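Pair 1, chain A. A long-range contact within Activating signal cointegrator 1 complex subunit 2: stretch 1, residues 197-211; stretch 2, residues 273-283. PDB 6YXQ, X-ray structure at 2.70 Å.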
# COMPACT_ATOMS: atom_id res chain seq x y z
N ASP A 197 -17.03 11.22 5.69
CA ASP A 197 -16.71 10.35 4.57
C ASP A 197 -17.00 8.90 4.94
O ASP A 197 -17.80 8.22 4.29
CB ASP A 197 -15.25 10.53 4.17
CG ASP A 197 -15.05 11.63 3.14
OD1 ASP A 197 -15.91 12.54 3.05
OD2 ASP A 197 -14.04 11.56 2.40
N LEU A 198 -16.39 8.45 6.04
CA LEU A 198 -16.65 7.12 6.56
C LEU A 198 -18.15 6.88 6.69
O LEU A 198 -18.67 5.87 6.19
CB LEU A 198 -15.97 6.96 7.91
CG LEU A 198 -16.06 5.57 8.54
CD1 LEU A 198 -15.53 4.56 7.56
CD2 LEU A 198 -15.28 5.56 9.84
N ASP A 199 -18.85 7.81 7.32
CA ASP A 199 -20.30 7.74 7.42
C ASP A 199 -20.92 7.42 6.07
O ASP A 199 -21.56 6.38 5.88
CB ASP A 199 -20.84 9.05 7.99
CG ASP A 199 -22.29 8.96 8.39
OD1 ASP A 199 -22.87 7.86 8.31
OD2 ASP A 199 -22.85 10.00 8.79
N GLU A 200 -20.69 8.29 5.08
CA GLU A 200 -21.33 8.12 3.78
C GLU A 200 -20.91 6.82 3.12
O GLU A 200 -21.66 6.28 2.29
CB GLU A 200 -21.01 9.31 2.88
CG GLU A 200 -21.27 10.67 3.51
CD GLU A 200 -20.77 11.81 2.65
OE1 GLU A 200 -20.67 11.62 1.42
OE2 GLU A 200 -20.46 12.89 3.20
N THR A 201 -19.74 6.29 3.48
CA THR A 201 -19.25 5.07 2.87
C THR A 201 -19.88 3.83 3.50
O THR A 201 -19.96 2.78 2.84
CB THR A 201 -17.73 5.02 2.99
OG1 THR A 201 -17.19 6.21 2.41
CG2 THR A 201 -17.15 3.80 2.28
N LEU A 202 -20.35 3.93 4.74
CA LEU A 202 -20.88 2.75 5.41
C LEU A 202 -22.04 2.09 4.68
O LEU A 202 -22.05 0.85 4.59
CB LEU A 202 -21.27 3.10 6.85
CG LEU A 202 -20.09 2.99 7.80
CD1 LEU A 202 -20.44 3.58 9.13
CD2 LEU A 202 -19.68 1.55 7.97
N PRO A 203 -23.03 2.82 4.14
CA PRO A 203 -24.08 2.13 3.37
C PRO A 203 -23.54 1.27 2.24
O PRO A 203 -24.06 0.17 2.01
CB PRO A 203 -24.95 3.28 2.86
CG PRO A 203 -24.77 4.35 3.86
CD PRO A 203 -23.37 4.24 4.36
N THR A 204 -22.50 1.73 1.54
CA THR A 204 -21.91 0.91 0.48
C THR A 204 -21.26 -0.33 1.08
O THR A 204 -21.45 -1.45 0.58
CB THR A 204 -20.90 1.71 -0.33
OG1 THR A 204 -19.64 1.73 0.36
CG2 THR A 204 -21.38 3.13 -0.54
N ILE A 205 -20.52 -0.16 2.17
CA ILE A 205 -19.85 -1.28 2.83
C ILE A 205 -20.86 -2.38 3.16
O ILE A 205 -20.71 -3.53 2.74
CB ILE A 205 -19.12 -0.81 4.10
CG1 ILE A 205 -18.01 0.18 3.75
CG2 ILE A 205 -18.60 -2.01 4.87
CD1 ILE A 205 -17.15 0.59 4.93
N LEU A 206 -21.90 -2.02 3.92
CA LEU A 206 -22.95 -2.98 4.24
C LEU A 206 -23.54 -3.59 2.98
O LEU A 206 -23.82 -4.79 2.94
CB LEU A 206 -24.05 -2.31 5.06
CG LEU A 206 -23.67 -1.89 6.48
CD1 LEU A 206 -24.71 -0.94 7.05
CD2 LEU A 206 -23.49 -3.11 7.37
N GLN A 207 -23.73 -2.76 1.94
CA GLN A 207 -24.26 -3.27 0.68
C GLN A 207 -23.43 -4.44 0.18
O GLN A 207 -23.98 -5.47 -0.23
CB GLN A 207 -24.30 -2.15 -0.35
CG GLN A 207 -24.96 -2.55 -1.65
CD GLN A 207 -26.35 -3.11 -1.42
OE1 GLN A 207 -27.15 -2.52 -0.70
NE2 GLN A 207 -26.63 -4.25 -2.03
N VAL A 208 -22.10 -4.31 0.27
CA VAL A 208 -21.21 -5.42 -0.05
C VAL A 208 -21.74 -6.72 0.54
O VAL A 208 -22.05 -7.68 -0.18
CB VAL A 208 -19.78 -5.11 0.44
CG1 VAL A 208 -18.86 -6.28 0.14
CG2 VAL A 208 -19.27 -3.83 -0.20
N PHE A 209 -21.94 -6.73 1.86
CA PHE A 209 -22.38 -7.95 2.54
C PHE A 209 -23.67 -8.49 1.93
O PHE A 209 -23.74 -9.67 1.55
CB PHE A 209 -22.54 -7.69 4.04
CG PHE A 209 -21.22 -7.61 4.76
CD1 PHE A 209 -20.55 -8.75 5.14
CD2 PHE A 209 -20.62 -6.38 5.01
CE1 PHE A 209 -19.32 -8.68 5.78
CE2 PHE A 209 -19.40 -6.30 5.65
CZ PHE A 209 -18.75 -7.46 6.03
N SER A 210 -24.69 -7.64 1.77
CA SER A 210 -25.95 -8.14 1.22
C SER A 210 -25.73 -8.71 -0.17
O SER A 210 -26.26 -9.78 -0.50
CB SER A 210 -27.02 -7.06 1.21
OG SER A 210 -26.47 -5.79 0.98
N ASN A 211 -24.90 -8.04 -0.98
CA ASN A 211 -24.59 -8.55 -2.31
C ASN A 211 -24.08 -9.98 -2.23
O ASN A 211 -24.57 -10.87 -2.93
CB ASN A 211 -23.57 -7.64 -2.98
CG ASN A 211 -24.18 -6.36 -3.48
OD1 ASN A 211 -25.38 -6.31 -3.79
ND2 ASN A 211 -23.38 -5.30 -3.56
N THR A 273 -18.91 5.38 14.50
CA THR A 273 -19.42 5.62 13.16
C THR A 273 -20.01 4.35 12.57
O THR A 273 -21.10 4.36 11.99
CB THR A 273 -18.32 6.18 12.26
OG1 THR A 273 -17.66 7.26 12.94
CG2 THR A 273 -18.89 6.68 10.95
N PHE A 274 -19.31 3.22 12.75
CA PHE A 274 -19.83 1.93 12.29
C PHE A 274 -21.13 1.58 13.01
O PHE A 274 -22.12 1.21 12.38
CB PHE A 274 -18.80 0.83 12.51
CG PHE A 274 -17.81 0.67 11.39
CD1 PHE A 274 -16.75 1.55 11.25
CD2 PHE A 274 -17.93 -0.37 10.49
CE1 PHE A 274 -15.83 1.40 10.23
CE2 PHE A 274 -17.02 -0.52 9.46
CZ PHE A 274 -15.96 0.36 9.33
N GLN A 275 -21.14 1.70 14.34
CA GLN A 275 -22.30 1.22 15.08
C GLN A 275 -23.51 2.12 14.87
O GLN A 275 -24.64 1.66 15.02
CB GLN A 275 -21.96 1.09 16.56
CG GLN A 275 -23.05 0.42 17.38
CD GLN A 275 -23.53 -0.90 16.80
OE1 GLN A 275 -22.76 -1.65 16.20
NE2 GLN A 275 -24.82 -1.18 16.97
N LYS A 276 -23.30 3.38 14.49
CA LYS A 276 -24.41 4.24 14.10
C LYS A 276 -25.23 3.60 12.98
O LYS A 276 -26.43 3.88 12.85
CB LYS A 276 -23.87 5.61 13.68
CG LYS A 276 -24.64 6.31 12.58
CD LYS A 276 -24.22 7.77 12.48
CE LYS A 276 -24.86 8.45 11.29
NZ LYS A 276 -24.58 9.91 11.30
N HIS A 277 -24.61 2.72 12.19
CA HIS A 277 -25.30 2.04 11.10
C HIS A 277 -25.67 0.61 11.47
O HIS A 277 -25.80 -0.24 10.58
CB HIS A 277 -24.44 2.06 9.84
CG HIS A 277 -24.34 3.41 9.20
ND1 HIS A 277 -25.04 3.75 8.06
CD2 HIS A 277 -23.61 4.51 9.53
CE1 HIS A 277 -24.75 4.99 7.72
NE2 HIS A 277 -23.89 5.47 8.59
N ASP A 278 -25.85 0.33 12.76
CA ASP A 278 -26.33 -0.97 13.24
C ASP A 278 -25.42 -2.11 12.77
O ASP A 278 -25.88 -3.14 12.27
CB ASP A 278 -27.78 -1.21 12.81
CG ASP A 278 -28.47 -2.29 13.63
OD1 ASP A 278 -28.02 -2.55 14.77
OD2 ASP A 278 -29.46 -2.86 13.13
N PHE A 279 -24.11 -1.92 12.94
CA PHE A 279 -23.14 -2.84 12.33
C PHE A 279 -23.06 -4.17 13.07
O PHE A 279 -23.02 -5.23 12.43
CB PHE A 279 -21.76 -2.19 12.26
CG PHE A 279 -20.87 -2.78 11.20
CD1 PHE A 279 -20.96 -2.36 9.89
CD2 PHE A 279 -19.96 -3.77 11.53
CE1 PHE A 279 -20.14 -2.91 8.91
CE2 PHE A 279 -19.14 -4.33 10.56
CZ PHE A 279 -19.24 -3.90 9.25
N CYS A 280 -23.03 -4.14 14.41
CA CYS A 280 -22.95 -5.38 15.19
C CYS A 280 -24.04 -6.36 14.81
O CYS A 280 -23.79 -7.56 14.67
CB CYS A 280 -23.02 -5.07 16.68
SG CYS A 280 -21.55 -4.34 17.39
N TYR A 281 -25.28 -5.87 14.67
CA TYR A 281 -26.36 -6.77 14.28
C TYR A 281 -26.22 -7.21 12.83
O TYR A 281 -26.47 -8.38 12.50
CB TYR A 281 -27.73 -6.11 14.49
CG TYR A 281 -28.85 -6.92 13.87
CD1 TYR A 281 -29.20 -8.16 14.38
CD2 TYR A 281 -29.52 -6.46 12.75
CE1 TYR A 281 -30.21 -8.91 13.81
CE2 TYR A 281 -30.53 -7.21 12.16
CZ TYR A 281 -30.87 -8.43 12.70
OH TYR A 281 -31.87 -9.18 12.12
N ARG A 282 -25.81 -6.30 11.95
CA ARG A 282 -25.74 -6.64 10.54
C ARG A 282 -24.73 -7.75 10.29
O ARG A 282 -24.99 -8.69 9.53
CB ARG A 282 -25.40 -5.40 9.72
CG ARG A 282 -26.63 -4.58 9.33
CD ARG A 282 -27.58 -5.38 8.46
NE ARG A 282 -27.10 -5.50 7.09
CZ ARG A 282 -27.25 -4.56 6.16
NH1 ARG A 282 -27.85 -3.41 6.46
NH2 ARG A 282 -26.78 -4.76 4.93
N LEU A 283 -23.58 -7.70 10.97
CA LEU A 283 -22.60 -8.75 10.75
C LEU A 283 -22.97 -10.03 11.48
O LEU A 283 -22.66 -11.12 11.00
CB LEU A 283 -21.19 -8.28 11.13
CG LEU A 283 -20.63 -8.32 12.55
CD1 LEU A 283 -20.03 -9.67 12.86
CD2 LEU A 283 -19.57 -7.25 12.66

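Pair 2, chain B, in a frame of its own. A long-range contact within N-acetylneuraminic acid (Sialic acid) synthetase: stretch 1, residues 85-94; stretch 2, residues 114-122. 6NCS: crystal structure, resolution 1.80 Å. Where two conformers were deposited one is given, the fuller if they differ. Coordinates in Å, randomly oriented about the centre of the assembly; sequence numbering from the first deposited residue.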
# COMPACT_ATOMS: atom_id res chain seq x y z
N GLY B 85 -30.42 20.05 13.90
CA GLY B 85 -31.52 20.10 12.96
C GLY B 85 -31.22 21.00 11.78
O GLY B 85 -30.11 21.51 11.65
N LYS B 86 -32.24 21.22 10.94
CA LYS B 86 -32.04 21.99 9.71
C LYS B 86 -31.39 23.34 9.97
O LYS B 86 -30.49 23.75 9.24
CB LYS B 86 -33.39 22.16 9.00
CG LYS B 86 -33.30 22.76 7.60
CD LYS B 86 -34.68 22.86 6.97
CE LYS B 86 -34.64 23.43 5.56
NZ LYS B 86 -35.99 23.37 4.92
N LYS B 87 -31.85 24.06 11.01
CA LYS B 87 -31.32 25.40 11.27
C LYS B 87 -29.82 25.36 11.57
O LYS B 87 -29.07 26.23 11.12
CB LYS B 87 -32.07 26.05 12.43
N GLU B 88 -29.37 24.36 12.33
CA GLU B 88 -27.94 24.26 12.63
C GLU B 88 -27.15 23.81 11.41
O GLU B 88 -26.06 24.33 11.14
CB GLU B 88 -27.71 23.29 13.79
CG GLU B 88 -28.23 23.78 15.14
CD GLU B 88 -29.71 23.57 15.31
OE1 GLU B 88 -30.31 22.73 14.60
OE2 GLU B 88 -30.29 24.25 16.18
N PHE B 89 -27.68 22.83 10.66
CA PHE B 89 -26.95 22.35 9.49
C PHE B 89 -26.81 23.45 8.44
O PHE B 89 -25.80 23.50 7.73
CB PHE B 89 -27.66 21.13 8.91
CG PHE B 89 -27.45 19.86 9.72
CD1 PHE B 89 -26.17 19.46 10.09
CD2 PHE B 89 -28.52 19.08 10.11
CE1 PHE B 89 -25.97 18.29 10.82
CE2 PHE B 89 -28.33 17.91 10.85
CZ PHE B 89 -27.05 17.52 11.20
N LEU B 90 -27.79 24.35 8.35
CA LEU B 90 -27.66 25.49 7.44
C LEU B 90 -26.53 26.41 7.85
O LEU B 90 -25.77 26.89 7.00
CB LEU B 90 -28.97 26.27 7.37
CG LEU B 90 -30.06 25.77 6.42
CD1 LEU B 90 -31.33 26.57 6.61
CD2 LEU B 90 -29.58 25.85 4.96
N LEU B 91 -26.40 26.69 9.16
CA LEU B 91 -25.29 27.50 9.65
C LEU B 91 -23.95 26.80 9.43
O LEU B 91 -22.96 27.45 9.09
CB LEU B 91 -25.49 27.81 11.12
CG LEU B 91 -26.66 28.75 11.43
CD1 LEU B 91 -26.91 28.81 12.93
CD2 LEU B 91 -26.34 30.12 10.87
N LEU B 92 -23.90 25.49 9.65
CA LEU B 92 -22.66 24.75 9.42
C LEU B 92 -22.30 24.70 7.94
O LEU B 92 -21.13 24.84 7.57
CB LEU B 92 -22.77 23.33 9.98
CG LEU B 92 -22.98 23.26 11.50
CD1 LEU B 92 -23.20 21.80 11.92
CD2 LEU B 92 -21.80 23.86 12.24
N LYS B 93 -23.29 24.51 7.07
CA LYS B 93 -23.02 24.54 5.63
C LYS B 93 -22.51 25.92 5.20
O LYS B 93 -21.60 26.02 4.36
CB LYS B 93 -24.28 24.16 4.86
CG LYS B 93 -24.10 24.04 3.35
CD LYS B 93 -25.30 23.34 2.73
CE LYS B 93 -25.22 23.32 1.20
NZ LYS B 93 -25.47 24.66 0.61
N GLU B 94 -23.07 26.98 5.77
CA GLU B 94 -22.66 28.33 5.40
C GLU B 94 -21.23 28.61 5.83
O GLU B 94 -20.44 29.16 5.05
CB GLU B 94 -23.61 29.35 6.02
CG GLU B 94 -23.03 30.76 6.16
CD GLU B 94 -23.96 31.72 6.90
OE1 GLU B 94 -24.77 32.40 6.24
OE2 GLU B 94 -23.88 31.78 8.15
N ASN B 114 -33.98 13.66 3.38
CA ASN B 114 -34.72 14.67 2.64
C ASN B 114 -34.31 16.07 3.06
O ASN B 114 -34.19 16.97 2.22
CB ASN B 114 -36.23 14.48 2.85
CG ASN B 114 -36.76 13.24 2.18
OD1 ASN B 114 -36.15 12.70 1.27
ND2 ASN B 114 -37.94 12.78 2.62
N MET B 115 -34.08 16.27 4.36
CA MET B 115 -33.67 17.58 4.85
C MET B 115 -32.31 17.96 4.28
O MET B 115 -32.09 19.11 3.88
CB MET B 115 -33.64 17.58 6.38
CG MET B 115 -33.08 18.85 7.01
SD MET B 115 -31.29 18.88 7.22
CE MET B 115 -31.02 17.41 8.22
N LEU B 116 -31.38 17.00 4.24
CA LEU B 116 -30.06 17.30 3.72
C LEU B 116 -30.12 17.67 2.24
O LEU B 116 -29.46 18.62 1.81
CB LEU B 116 -29.12 16.11 3.96
CG LEU B 116 -28.76 15.82 5.42
CD1 LEU B 116 -27.96 14.51 5.51
CD2 LEU B 116 -27.95 16.97 6.04
N LYS B 117 -30.94 16.96 1.46
CA LYS B 117 -31.07 17.33 0.05
C LYS B 117 -31.70 18.71 -0.10
O LYS B 117 -31.31 19.48 -0.98
CB LYS B 117 -31.90 16.29 -0.70
CG LYS B 117 -32.03 16.60 -2.18
CD LYS B 117 -32.72 15.50 -2.94
CE LYS B 117 -32.72 15.80 -4.43
NZ LYS B 117 -33.49 14.77 -5.17
N GLU B 118 -32.66 19.04 0.77
CA GLU B 118 -33.35 20.32 0.67
C GLU B 118 -32.41 21.49 0.95
O GLU B 118 -32.53 22.55 0.33
CB GLU B 118 -34.54 20.36 1.62
N ILE B 119 -31.47 21.32 1.89
CA ILE B 119 -30.54 22.42 2.16
C ILE B 119 -29.41 22.44 1.16
O ILE B 119 -28.52 23.30 1.26
CB ILE B 119 -29.96 22.37 3.59
CG1 ILE B 119 -29.03 21.18 3.78
CG2 ILE B 119 -31.09 22.33 4.63
CD1 ILE B 119 -28.22 21.27 5.06
N GLY B 120 -29.40 21.53 0.20
CA GLY B 120 -28.50 21.62 -0.93
C GLY B 120 -27.20 20.85 -0.81
O GLY B 120 -26.25 21.17 -1.54
N VAL B 121 -27.10 19.84 0.05
CA VAL B 121 -25.89 19.03 0.06
C VAL B 121 -25.79 18.28 -1.27
O VAL B 121 -26.80 17.96 -1.90
CB VAL B 121 -25.84 18.04 1.24
CG1 VAL B 121 -26.13 18.77 2.56
CG2 VAL B 121 -26.80 16.87 1.02
N GLU B 122 -24.56 18.04 -1.71
CA GLU B 122 -24.32 17.34 -2.97
C GLU B 122 -23.82 15.92 -2.78
O GLU B 122 -23.78 15.17 -3.76
CB GLU B 122 -23.33 18.12 -3.85
CG GLU B 122 -23.88 19.45 -4.39
CD GLU B 122 -25.10 19.28 -5.31
OE1 GLU B 122 -25.27 18.19 -5.90
OE2 GLU B 122 -25.88 20.25 -5.43
O HOH W 1 -27.89 26.14 1.99

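The sharpest difference lies where D199(A) of pair 1 matches K86(B) of pair 2. D199(A) ties the two stretches together through polar contacts: its OD1 accepts a nearly straight hydrogen bond from H277(A) NE2 at 2.6 Å, and its OD2 forms a salt bridge with K276(A) NZ at 3.0 Å. A short carboxylate suits this place because its two oxygens can serve two donors at once. No clear hydrogen bond joins the two stretches in pair 2, and K86(B) is seen to pack through its aliphatic stem, with CG 3.7 Å from I119(B) CG2 and CB 3.9 Å from M115(B) CG, while the extended chain carries its amine onward; the E118(B) side chain beyond CB is not modelled.

These solutions are built on one backbone frame, which superposes with an RMSD of 0.9 Å over 14 central residues. In both pairs a helix packs against a second helix's last turn and the turn that follows it. The CA atoms of D278(A) and G120(B) fall 0.7 Å apart, and both residues have positive phi. In pair 2 this residue closes a Schellman motif, and glycine is called for because a CB would be jammed against the carbonyl O of I119(B). D278(A) is left-handed too, at phi/psi 57/48, and leads into a new helix.

H277(A) and I119(B), whose CA atoms fall 0.5 Å apart, both point toward the first helix and are central to the packing. The imidazole combines two roles: its edge meets D199(A) OD1, while one face receives L202(A) CB, 3.8 Å from the ring centroid. The I119(B) side chain is purely hydrocarbon and touches several neighbours: CD1 lies 3.9 Å from F89(B) CB, and CB lies 3.8 Å from L90(B) CD2.

The aromatic has changed sides. In pair 1, L202(A) sends CD2 over the face of F274(A), 3.8 Å from the ring centroid. The residue matching L202(A) is F89(B), whose CD2 instead meets the flexible M115(B) at CE, 3.6 Å away. M115(B) matches T273(A), a smaller residue whose CG2 packs 3.9 Å from L198(A) CG; the match of L198(A) is G85(B), which has no side chain to offer.

At the next turn, the CA atoms of L206(A) and K93(B) fall 0.4 Å apart. The leucine is wholly apolar and buries CD2 against F279(A) CD1 at 3.6 Å. The lysine runs its methylenes along the turn, CE 3.3 Å from I119(B) O, and a water accepts from K93(B) NZ (3.2 Å) and donates to I119(B) O (3.0 Å), bridging amine and carbonyl.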